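Local coordinates for ABC transporter, periplasmic substrate-binding protein (Vibrio cholerae O1 biovar eltor, PDB 1TWY) that probably serves as a periplasmic receptor that captures phosphate and delivers it to an ABC-type transporter, at residues Ile107-Leu118 against Lys211-Lys220; Lys143-Ala151 against Ala181-Met190. All coordinates share one frame; numbering follows the deposited sequence. Where two conformers were deposited one is given.

Interaction 1 (Ile107-Leu118 against Lys211-Lys220)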
loop_
_atom_site.group_PDB
_atom_site.type_symbol
_atom_site.label_atom_id
_atom_site.label_comp_id
_atom_site.label_asym_id
_atom_site.label_seq_id
_atom_site.Cartn_x
_atom_site.Cartn_y
_atom_site.Cartn_z
ATOM N N ILE A 107 -3.937 8.322 -8.230
ATOM C CA ILE A 107 -4.088 8.094 -9.678
ATOM C C ILE A 107 -3.587 9.305 -10.419
ATOM O O ILE A 107 -3.965 10.448 -10.139
ATOM C CB ILE A 107 -5.597 7.897 -9.982
ATOM C CG1 ILE A 107 -6.192 6.823 -9.040
ATOM C CG2 ILE A 107 -5.790 7.595 -11.423
ATOM C CD1 ILE A 107 -5.465 5.517 -9.250
ATOM N N VAL A 108 -2.738 9.070 -11.405
ATOM C CA VAL A 108 -2.054 10.121 -12.063
ATOM C C VAL A 108 -2.327 10.120 -13.559
ATOM O O VAL A 108 -2.358 9.045 -14.155
ATOM C CB VAL A 108 -0.574 10.142 -11.727
ATOM C CG1 VAL A 108 -0.399 10.500 -10.231
ATOM C CG2 VAL A 108 0.145 8.883 -12.023
ATOM N N VAL A 109 -2.525 11.300 -14.135
ATOM C CA VAL A 109 -2.650 11.500 -15.553
ATOM C C VAL A 109 -1.711 12.575 -16.055
ATOM O O VAL A 109 -1.125 13.312 -15.233
ATOM C CB VAL A 109 -4.120 11.901 -15.946
ATOM C CG1 VAL A 109 -5.078 10.734 -15.501
ATOM C CG2 VAL A 109 -4.623 13.227 -15.317
ATOM N N ASN A 110 -1.602 12.681 -17.353
ATOM C CA ASN A 110 -0.728 13.721 -17.958
ATOM C C ASN A 110 -1.366 15.098 -17.700
ATOM O O ASN A 110 -2.608 15.271 -17.662
ATOM C CB ASN A 110 -0.641 13.490 -19.458
ATOM C CG ASN A 110 0.319 14.421 -20.116
ATOM O OD1 ASN A 110 -0.057 15.578 -20.453
ATOM N ND2 ASN A 110 1.515 13.949 -20.386
ATOM N N GLN A 111 -0.490 16.088 -17.375
ATOM C CA GLN A 111 -0.968 17.451 -17.144
ATOM C C GLN A 111 -2.017 17.985 -18.157
ATOM O O GLN A 111 -2.828 18.788 -17.748
ATOM C CB GLN A 111 0.165 18.456 -17.164
ATOM C CG GLN A 111 -0.146 19.771 -16.472
ATOM C CD GLN A 111 -0.667 19.587 -15.016
ATOM O OE1 GLN A 111 0.056 19.128 -14.159
ATOM N NE2 GLN A 111 -1.914 19.937 -14.799
ATOM N N ALA A 112 -1.910 17.593 -19.401
ATOM C CA ALA A 112 -2.802 18.035 -20.440
ATOM C C ALA A 112 -4.179 17.416 -20.349
ATOM O O ALA A 112 -5.162 17.945 -20.898
ATOM C CB ALA A 112 -2.208 17.818 -21.765
ATOM N N ASN A 113 -4.278 16.283 -19.692
ATOM C CA ASN A 113 -5.578 15.603 -19.621
ATOM C C ASN A 113 -6.615 16.407 -18.823
ATOM O O ASN A 113 -6.443 16.755 -17.691
ATOM C CB ASN A 113 -5.328 14.227 -19.079
ATOM C CG ASN A 113 -6.510 13.308 -19.176
ATOM O OD1 ASN A 113 -7.679 13.757 -19.149
ATOM N ND2 ASN A 113 -6.211 11.989 -19.149
ATOM N N PRO A 114 -7.773 16.768 -19.437
ATOM C CA PRO A 114 -8.778 17.535 -18.692
ATOM C C PRO A 114 -9.490 16.855 -17.554
ATOM O O PRO A 114 -10.128 17.545 -16.746
ATOM C CB PRO A 114 -9.802 17.945 -19.797
ATOM C CG PRO A 114 -9.604 16.977 -20.894
ATOM C CD PRO A 114 -8.112 16.613 -20.857
ATOM N N VAL A 115 -9.431 15.528 -17.504
ATOM C CA VAL A 115 -10.083 14.778 -16.463
ATOM C C VAL A 115 -9.519 15.192 -15.105
ATOM O O VAL A 115 -8.296 15.381 -14.920
ATOM C CB VAL A 115 -9.927 13.263 -16.740
ATOM C CG1 VAL A 115 -10.349 12.380 -15.602
ATOM C CG2 VAL A 115 -10.695 12.894 -18.068
ATOM N N THR A 116 -10.434 15.410 -14.195
ATOM C CA THR A 116 -10.104 15.783 -12.838
ATOM C C THR A 116 -10.466 14.759 -11.755
ATOM O O THR A 116 -10.204 15.012 -10.568
ATOM C CB THR A 116 -10.764 17.115 -12.452
ATOM O OG1 THR A 116 -12.201 17.042 -12.569
ATOM C CG2 THR A 116 -10.258 18.277 -13.342
ATOM N N ASN A 117 -11.238 13.706 -12.124
ATOM C CA ASN A 117 -11.839 12.816 -11.202
ATOM C C ASN A 117 -12.178 11.527 -11.924
ATOM O O ASN A 117 -12.445 11.569 -13.115
ATOM C CB ASN A 117 -13.142 13.393 -10.683
ATOM C CG ASN A 117 -13.874 12.428 -9.755
ATOM O OD1 ASN A 117 -13.335 11.914 -8.765
ATOM N ND2 ASN A 117 -15.157 12.144 -10.120
ATOM N N LEU A 118 -12.067 10.387 -11.242
ATOM C CA LEU A 118 -12.652 9.144 -11.747
ATOM C C LEU A 118 -13.372 8.501 -10.658
ATOM O O LEU A 118 -12.954 8.632 -9.487
ATOM C CB LEU A 118 -11.558 8.171 -12.314
ATOM C CG LEU A 118 -10.848 8.538 -13.636
ATOM C CD1 LEU A 118 -9.739 7.664 -13.972
ATOM C CD2 LEU A 118 -11.856 8.606 -14.833
ATOM N N LYS A 211 5.135 17.602 -9.371
ATOM C CA LYS A 211 4.492 18.417 -10.390
ATOM C C LYS A 211 4.618 17.912 -11.808
ATOM O O LYS A 211 4.060 18.574 -12.678
ATOM C CB LYS A 211 4.985 19.868 -10.335
ATOM C CG LYS A 211 4.520 20.524 -8.977
ATOM C CD LYS A 211 4.773 22.116 -8.983
ATOM C CE LYS A 211 5.114 22.729 -7.589
ATOM N NZ LYS A 211 5.659 24.164 -7.670
ATOM N N SER A 212 5.308 16.773 -11.961
ATOM C CA SER A 212 5.488 16.267 -13.358
ATOM C C SER A 212 4.204 15.564 -13.876
ATOM O O SER A 212 4.135 15.255 -15.027
ATOM C CB SER A 212 6.614 15.257 -13.468
ATOM O OG SER A 212 6.444 14.099 -12.675
ATOM N N VAL A 213 3.310 15.263 -12.978
ATOM C CA VAL A 213 2.055 14.530 -13.250
ATOM C C VAL A 213 0.888 15.233 -12.538
ATOM O O VAL A 213 1.129 16.066 -11.650
ATOM C CB VAL A 213 2.053 13.061 -12.765
ATOM C CG1 VAL A 213 3.112 12.278 -13.415
ATOM C CG2 VAL A 213 2.236 12.967 -11.322
ATOM N N LYS A 214 -0.332 14.927 -12.966
ATOM C CA LYS A 214 -1.530 15.479 -12.323
ATOM C C LYS A 214 -2.208 14.319 -11.527
ATOM O O LYS A 214 -2.682 13.361 -12.166
ATOM C CB LYS A 214 -2.509 16.052 -13.414
ATOM C CG LYS A 214 -3.666 16.817 -12.788
ATOM C CD LYS A 214 -4.296 17.795 -13.702
ATOM C CE LYS A 214 -5.056 17.044 -14.696
ATOM N NZ LYS A 214 -6.382 17.839 -15.152
ATOM N N ALA A 215 -2.262 14.416 -10.229
ATOM C CA ALA A 215 -2.962 13.499 -9.408
ATOM C C ALA A 215 -4.419 13.897 -9.409
ATOM O O ALA A 215 -4.715 15.067 -9.246
ATOM C CB ALA A 215 -2.442 13.632 -7.961
ATOM N N ILE A 216 -5.325 12.989 -9.691
ATOM C CA ILE A 216 -6.744 13.337 -9.792
ATOM C C ILE A 216 -7.539 12.845 -8.590
ATOM O O ILE A 216 -7.052 12.110 -7.709
ATOM C CB ILE A 216 -7.344 12.820 -11.066
ATOM C CG1 ILE A 216 -7.256 11.325 -11.118
ATOM C CG2 ILE A 216 -6.631 13.498 -12.225
ATOM C CD1 ILE A 216 -8.052 10.731 -12.386
ATOM N N GLN A 217 -8.772 13.326 -8.456
ATOM C CA GLN A 217 -9.648 12.813 -7.415
ATOM C C GLN A 217 -10.084 11.395 -7.705
ATOM O O GLN A 217 -10.147 10.958 -8.849
ATOM C CB GLN A 217 -10.902 13.693 -7.326
ATOM C CG GLN A 217 -10.580 15.063 -6.841
ATOM C CD GLN A 217 -11.829 16.031 -7.008
ATOM O OE1 GLN A 217 -12.760 15.775 -7.824
ATOM N NE2 GLN A 217 -11.825 17.093 -6.280
ATOM N N PHE A 218 -10.449 10.709 -6.647
ATOM C CA PHE A 218 -11.135 9.429 -6.685
ATOM C C PHE A 218 -12.450 9.567 -5.940
ATOM O O PHE A 218 -12.465 9.900 -4.726
ATOM C CB PHE A 218 -10.300 8.324 -6.036
ATOM C CG PHE A 218 -10.891 6.946 -6.211
ATOM C CD1 PHE A 218 -10.968 6.381 -7.455
ATOM C CD2 PHE A 218 -11.317 6.234 -5.122
ATOM C CE1 PHE A 218 -11.439 5.098 -7.657
ATOM C CE2 PHE A 218 -11.773 4.953 -5.302
ATOM C CZ PHE A 218 -11.873 4.404 -6.550
ATOM N N GLU A 219 -13.556 9.307 -6.649
ATOM C CA GLU A 219 -14.927 9.533 -6.123
ATOM C C GLU A 219 -15.023 10.929 -5.527
ATOM O O GLU A 219 -15.542 11.120 -4.442
ATOM C CB GLU A 219 -15.357 8.468 -5.132
ATOM C CG GLU A 219 -15.523 7.072 -5.774
ATOM C CD GLU A 219 -16.759 6.906 -6.655
ATOM O OE1 GLU A 219 -17.512 7.883 -6.966
ATOM O OE2 GLU A 219 -17.001 5.736 -7.071
ATOM N N LYS A 220 -14.499 11.907 -6.267
ATOM C CA LYS A 220 -14.559 13.324 -5.940
ATOM C C LYS A 220 -13.787 13.751 -4.667
ATOM O O LYS A 220 -13.776 14.959 -4.325
ATOM C CB LYS A 220 -16.040 13.852 -5.846
ATOM C CG LYS A 220 -16.791 13.907 -7.157
ATOM C CD LYS A 220 -17.520 15.282 -7.383
ATOM C CE LYS A 220 -18.660 15.153 -8.385
ATOM N NZ LYS A 220 -19.375 13.844 -8.189
HETATM O O HOH W 1 -5.328 10.363 -6.805
HETATM O O HOH W 2 2.180 15.580 -17.116
HETATM O O HOH W 3 0.540 18.997 -11.706
HETATM O O HOH W 4 2.565 18.219 -14.873
HETATM O O HOH W 5 -13.371 17.151 -9.966
#

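Interaction 2 (Lys143-Ala151 against Ala181-Met190)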
loop_
_atom_site.group_PDB
_atom_site.type_symbol
_atom_site.label_atom_id
_atom_site.label_comp_id
_atom_site.label_asym_id
_atom_site.label_seq_id
_atom_site.Cartn_x
_atom_site.Cartn_y
_atom_site.Cartn_z
ATOM N N LYS A 143 -7.416 7.171 -27.293
ATOM C CA LYS A 143 -7.257 5.842 -26.770
ATOM C C LYS A 143 -6.447 5.932 -25.478
ATOM O O LYS A 143 -5.352 6.571 -25.414
ATOM C CB LYS A 143 -6.606 4.890 -27.743
ATOM C CG LYS A 143 -6.523 3.437 -27.299
ATOM C CD LYS A 143 -6.032 2.511 -28.427
ATOM C CE LYS A 143 -5.913 1.080 -27.905
ATOM N NZ LYS A 143 -7.071 0.642 -27.026
ATOM N N ILE A 144 -6.980 5.269 -24.468
ATOM C CA ILE A 144 -6.281 5.163 -23.147
ATOM C C ILE A 144 -5.066 4.234 -23.176
ATOM O O ILE A 144 -5.118 3.099 -23.680
ATOM C CB ILE A 144 -7.288 4.776 -22.036
ATOM C CG1 ILE A 144 -8.406 5.790 -21.927
ATOM C CG2 ILE A 144 -6.443 4.687 -20.722
ATOM C CD1 ILE A 144 -9.438 5.357 -21.021
ATOM N N ALA A 145 -3.920 4.694 -22.649
ATOM C CA ALA A 145 -2.788 3.727 -22.391
ATOM C C ALA A 145 -2.823 3.469 -20.857
ATOM O O ALA A 145 -2.692 4.430 -20.065
ATOM C CB ALA A 145 -1.422 4.269 -22.788
ATOM N N VAL A 146 -3.147 2.274 -20.481
ATOM C CA VAL A 146 -3.244 1.880 -19.060
ATOM C C VAL A 146 -1.880 1.459 -18.672
ATOM O O VAL A 146 -1.324 0.611 -19.236
ATOM C CB VAL A 146 -4.142 0.653 -18.955
ATOM C CG1 VAL A 146 -4.321 0.186 -17.510
ATOM C CG2 VAL A 146 -5.527 1.011 -19.491
ATOM N N VAL A 147 -1.361 1.993 -17.570
ATOM C CA VAL A 147 -0.038 1.691 -17.021
ATOM C C VAL A 147 -0.186 1.104 -15.613
ATOM O O VAL A 147 -0.964 1.560 -14.790
ATOM C CB VAL A 147 0.817 2.878 -16.997
ATOM C CG1 VAL A 147 2.307 2.377 -16.740
ATOM C CG2 VAL A 147 0.712 3.703 -18.224
ATOM N N THR A 148 0.598 0.036 -15.356
ATOM C CA THR A 148 0.616 -0.679 -14.175
ATOM C C THR A 148 2.065 -0.928 -13.696
ATOM O O THR A 148 3.002 -0.491 -14.396
ATOM C CB THR A 148 -0.285 -1.901 -14.233
ATOM O OG1 THR A 148 -0.387 -2.430 -12.890
ATOM C CG2 THR A 148 0.294 -3.016 -15.126
ATOM N N ARG A 149 2.277 -1.641 -12.655
ATOM C CA ARG A 149 3.586 -1.981 -12.132
ATOM C C ARG A 149 3.843 -3.488 -12.388
ATOM O O ARG A 149 2.965 -4.237 -12.867
ATOM C CB ARG A 149 3.612 -1.591 -10.651
ATOM C CG ARG A 149 3.732 -0.133 -10.365
ATOM C CD ARG A 149 5.117 0.470 -10.752
ATOM N NE ARG A 149 6.125 -0.173 -9.997
ATOM C CZ ARG A 149 6.369 0.048 -8.723
ATOM N NH1 ARG A 149 5.790 1.089 -8.099
ATOM N NH2 ARG A 149 7.281 -0.671 -8.089
ATOM N N GLU A 150 5.069 -3.882 -12.070
ATOM C CA GLU A 150 5.478 -5.240 -12.197
ATOM C C GLU A 150 4.637 -6.172 -11.308
ATOM O O GLU A 150 4.130 -5.776 -10.255
ATOM C CB GLU A 150 6.967 -5.328 -11.916
ATOM C CG GLU A 150 7.503 -5.086 -10.524
ATOM C CD GLU A 150 7.640 -3.676 -10.053
ATOM O OE1 GLU A 150 7.161 -2.680 -10.679
ATOM O OE2 GLU A 150 8.019 -3.482 -8.815
ATOM N N ALA A 151 4.709 -7.467 -11.644
ATOM C CA ALA A 151 3.919 -8.480 -11.047
ATOM C C ALA A 151 4.153 -8.644 -9.585
ATOM O O ALA A 151 3.204 -8.857 -8.822
ATOM C CB ALA A 151 3.962 -9.741 -11.791
ATOM N N ALA A 181 -2.284 -3.694 -20.635
ATOM C CA ALA A 181 -1.649 -2.679 -19.767
ATOM C C ALA A 181 -0.133 -2.707 -19.921
ATOM O O ALA A 181 0.473 -3.746 -20.129
ATOM C CB ALA A 181 -1.975 -3.021 -18.410
ATOM N N LEU A 182 0.498 -1.546 -19.787
ATOM C CA LEU A 182 1.968 -1.463 -19.896
ATOM C C LEU A 182 2.535 -1.488 -18.505
ATOM O O LEU A 182 2.012 -0.924 -17.567
ATOM C CB LEU A 182 2.288 -0.126 -20.462
ATOM C CG LEU A 182 1.987 -0.039 -21.953
ATOM C CD1 LEU A 182 1.847 1.386 -22.170
ATOM C CD2 LEU A 182 3.215 -0.697 -22.657
ATOM N N VAL A 183 3.621 -2.190 -18.371
ATOM C CA VAL A 183 4.264 -2.326 -17.065
ATOM C C VAL A 183 5.493 -1.434 -17.005
ATOM O O VAL A 183 6.347 -1.437 -17.893
ATOM C CB VAL A 183 4.769 -3.792 -16.870
ATOM C CG1 VAL A 183 5.629 -3.933 -15.647
ATOM C CG2 VAL A 183 3.552 -4.756 -16.667
ATOM N N VAL A 184 5.580 -0.743 -15.887
ATOM C CA VAL A 184 6.790 -0.015 -15.452
ATOM C C VAL A 184 7.204 -0.506 -14.073
ATOM O O VAL A 184 6.454 -1.174 -13.384
ATOM C CB VAL A 184 6.572 1.488 -15.444
ATOM C CG1 VAL A 184 6.156 2.011 -16.815
ATOM C CG2 VAL A 184 5.544 1.954 -14.428
ATOM N N ASN A 185 8.445 -0.180 -13.675
ATOM C CA ASN A 185 9.071 -0.839 -12.540
ATOM C C ASN A 185 9.447 0.077 -11.350
ATOM O O ASN A 185 10.146 -0.405 -10.434
ATOM C CB ASN A 185 10.256 -1.670 -12.981
ATOM C CG ASN A 185 11.421 -0.883 -13.301
ATOM O OD1 ASN A 185 11.323 0.320 -13.517
ATOM N ND2 ASN A 185 12.655 -1.573 -13.318
ATOM N N SER A 186 8.878 1.270 -11.311
ATOM C CA SER A 186 9.022 2.172 -10.168
ATOM C C SER A 186 8.067 3.299 -10.260
ATOM O O SER A 186 7.551 3.669 -11.361
ATOM C CB SER A 186 10.486 2.667 -10.216
ATOM O OG SER A 186 10.736 3.610 -11.277
ATOM N N ASN A 187 7.858 4.029 -9.140
ATOM C CA ASN A 187 7.142 5.268 -9.147
ATOM C C ASN A 187 7.751 6.265 -10.067
ATOM O O ASN A 187 7.074 7.026 -10.750
ATOM C CB ASN A 187 7.047 5.863 -7.738
ATOM C CG ASN A 187 6.139 5.088 -6.826
ATOM O OD1 ASN A 187 4.980 4.734 -7.194
ATOM N ND2 ASN A 187 6.603 4.961 -5.542
ATOM N N SER A 188 9.119 6.321 -10.082
ATOM C CA SER A 188 9.777 7.284 -10.882
ATOM C C SER A 188 9.486 7.117 -12.393
ATOM O O SER A 188 9.238 8.068 -13.107
ATOM C CB SER A 188 11.270 7.136 -10.596
ATOM O OG SER A 188 11.596 7.883 -9.467
HETATM N N MSE A 189 9.512 5.858 -12.759
HETATM C CA MSE A 189 9.394 5.496 -14.196
HETATM C C MSE A 189 7.893 5.696 -14.533
HETATM O O MSE A 189 7.564 6.119 -15.608
HETATM C CB MSE A 189 9.850 4.082 -14.510
HETATM C CG MSE A 189 9.745 3.750 -15.970
HETATM SE SE MSE A 189 10.405 1.967 -16.295
HETATM C CE MSE A 189 9.939 1.879 -18.062
HETATM N N MSE A 190 6.988 5.423 -13.617
HETATM C CA MSE A 190 5.583 5.690 -13.841
HETATM C C MSE A 190 5.330 7.157 -14.123
HETATM O O MSE A 190 4.581 7.501 -15.020
HETATM C CB MSE A 190 4.763 5.239 -12.645
HETATM C CG MSE A 190 3.324 5.551 -12.688
HETATM SE SE MSE A 190 2.386 4.383 -13.959
HETATM C CE MSE A 190 2.223 2.961 -13.131
HETATM O O HOH W 6 3.884 3.179 -9.144
#

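Interaction 1 (Ile107-Leu118 against Lys211-Lys220)
Lys214 lies across the loop that joins strand 96-109 to strand 117-118, and each part of its side chain meets a different piece of that loop. CB sits 3.6 Å from Val109 O, the carbonyl that also accepts the Lys214 backbone N-H. CG and CD pass the amide of Gln111, whose chain crosses at about a right angle and brings NE2 to 3.4 Å from CD. The bend at chi3 (72°) then turns CE toward Asn113 O and Val115 O. At the tip, NZ donates to both: to Asn113 O at 2.8 Å, almost straight in line with the carbonyl bond, and to Val115 O at 3.1 Å, from 45° above the carbonyl plane. Two Asx turns, headed by Asn110 and Asn113, shape the loop that presents these oxygens.

Ile216 points toward 107-118 and packs between Val109 and Leu118. Its CG2 meets Val109 CG2 at 3.7 Å, while CD1 packs on Leu118 CG at 3.8 Å; Leu123 of helix 120-128 packs on Ile107 and Leu118. The backbone bonds change sense along strand 214-218: Val109 pairs antiparallel with Lys214, whereas Leu118 N to Gln217 O (3.1 Å) belongs to a parallel pairing. One strand of the mixed sheet in this periplasmic binding protein fold thus borders both the end of strand 96-109 and the short strand after its loop.

Interaction 2 (Lys143-Ala151 against Ala181-Met190)
A parallel strand pair that runs on into a capped helix forms this part of the periplasmic binding protein fold: strand 145-149 lies beside strand 182-184, and the second chain then turns into helix 187-196. Three nearly straight bonds define the register, Leu182 N to Val146 O, Thr148 N to Leu182 O (2.8 Å) and Val184 N to Thr148 O. The two short axes are 39° apart in direction.

Val147 and Met190, a selenomethionine, meet on the helix side of the pair. Val147 CG1 stands anti to the backbone N (chi1 -166°) and reaches Met190 SE at 3.4 Å, the two side chains sliding past each other in opposite directions; the same methyl touches Val184 CG1 at 3.9 Å. Thr148 points to the other face, where its CG2 lies 4.0 Å from Ala181 CB.

Arg149 folds back through bends at chi2 and chi3, laying its guanidinium flat against the start of the helix. Ser186 CA lies 3.6 Å above the centre of that plane. Arg149 grips the Glu150 carboxylate side-on in a salt bridge, NE to OE1 at 2.8 Å in the guanidinium plane and NH2 to OE2 at 3.0 Å somewhat tilted from it, each oxygen using its syn lone pair. These bonds fix the rotation of the flat group, and a water joins NH1 to Asn187 OD1, while Asn187 ND2 is hydrogen-bonded to Ser205 OG of strand 200-205. Ser186 itself is the N-cap, its OG accepting from Met189 N.

Strand 200-205 borders strand 145-149 through backbone bonds from Val201 to Ala145 and Val147. Helix 187-196 adds Leu193 against Val147 and Val184, while Ile126 and Tyr127 of helix 120-128 pack on Val146.

Overall arrangement
Both interactions belong to the same mixed sheet, with centres about 16 Å apart and nearest atoms about 5 Å apart, so they do not touch directly. Strand 200-205 connects them, pairing antiparallel with strand 96-109 of interaction 1 and parallel with strand 145-149 of interaction 2. Helices 120-128 and 187-196 also contribute side chains to both. Each mixes buried residues (Ile107, Val109 and Ile216; Val147, Val184 and Met190) with exposed ones (Gln111 and Thr116; Leu182 and Val183). Their polar chemistry differs: in interaction 1 a lysine ammonium is held by backbone carbonyls of a loop, whereas in interaction 2 an arginine is paired with the adjacent glutamate beside a helix start.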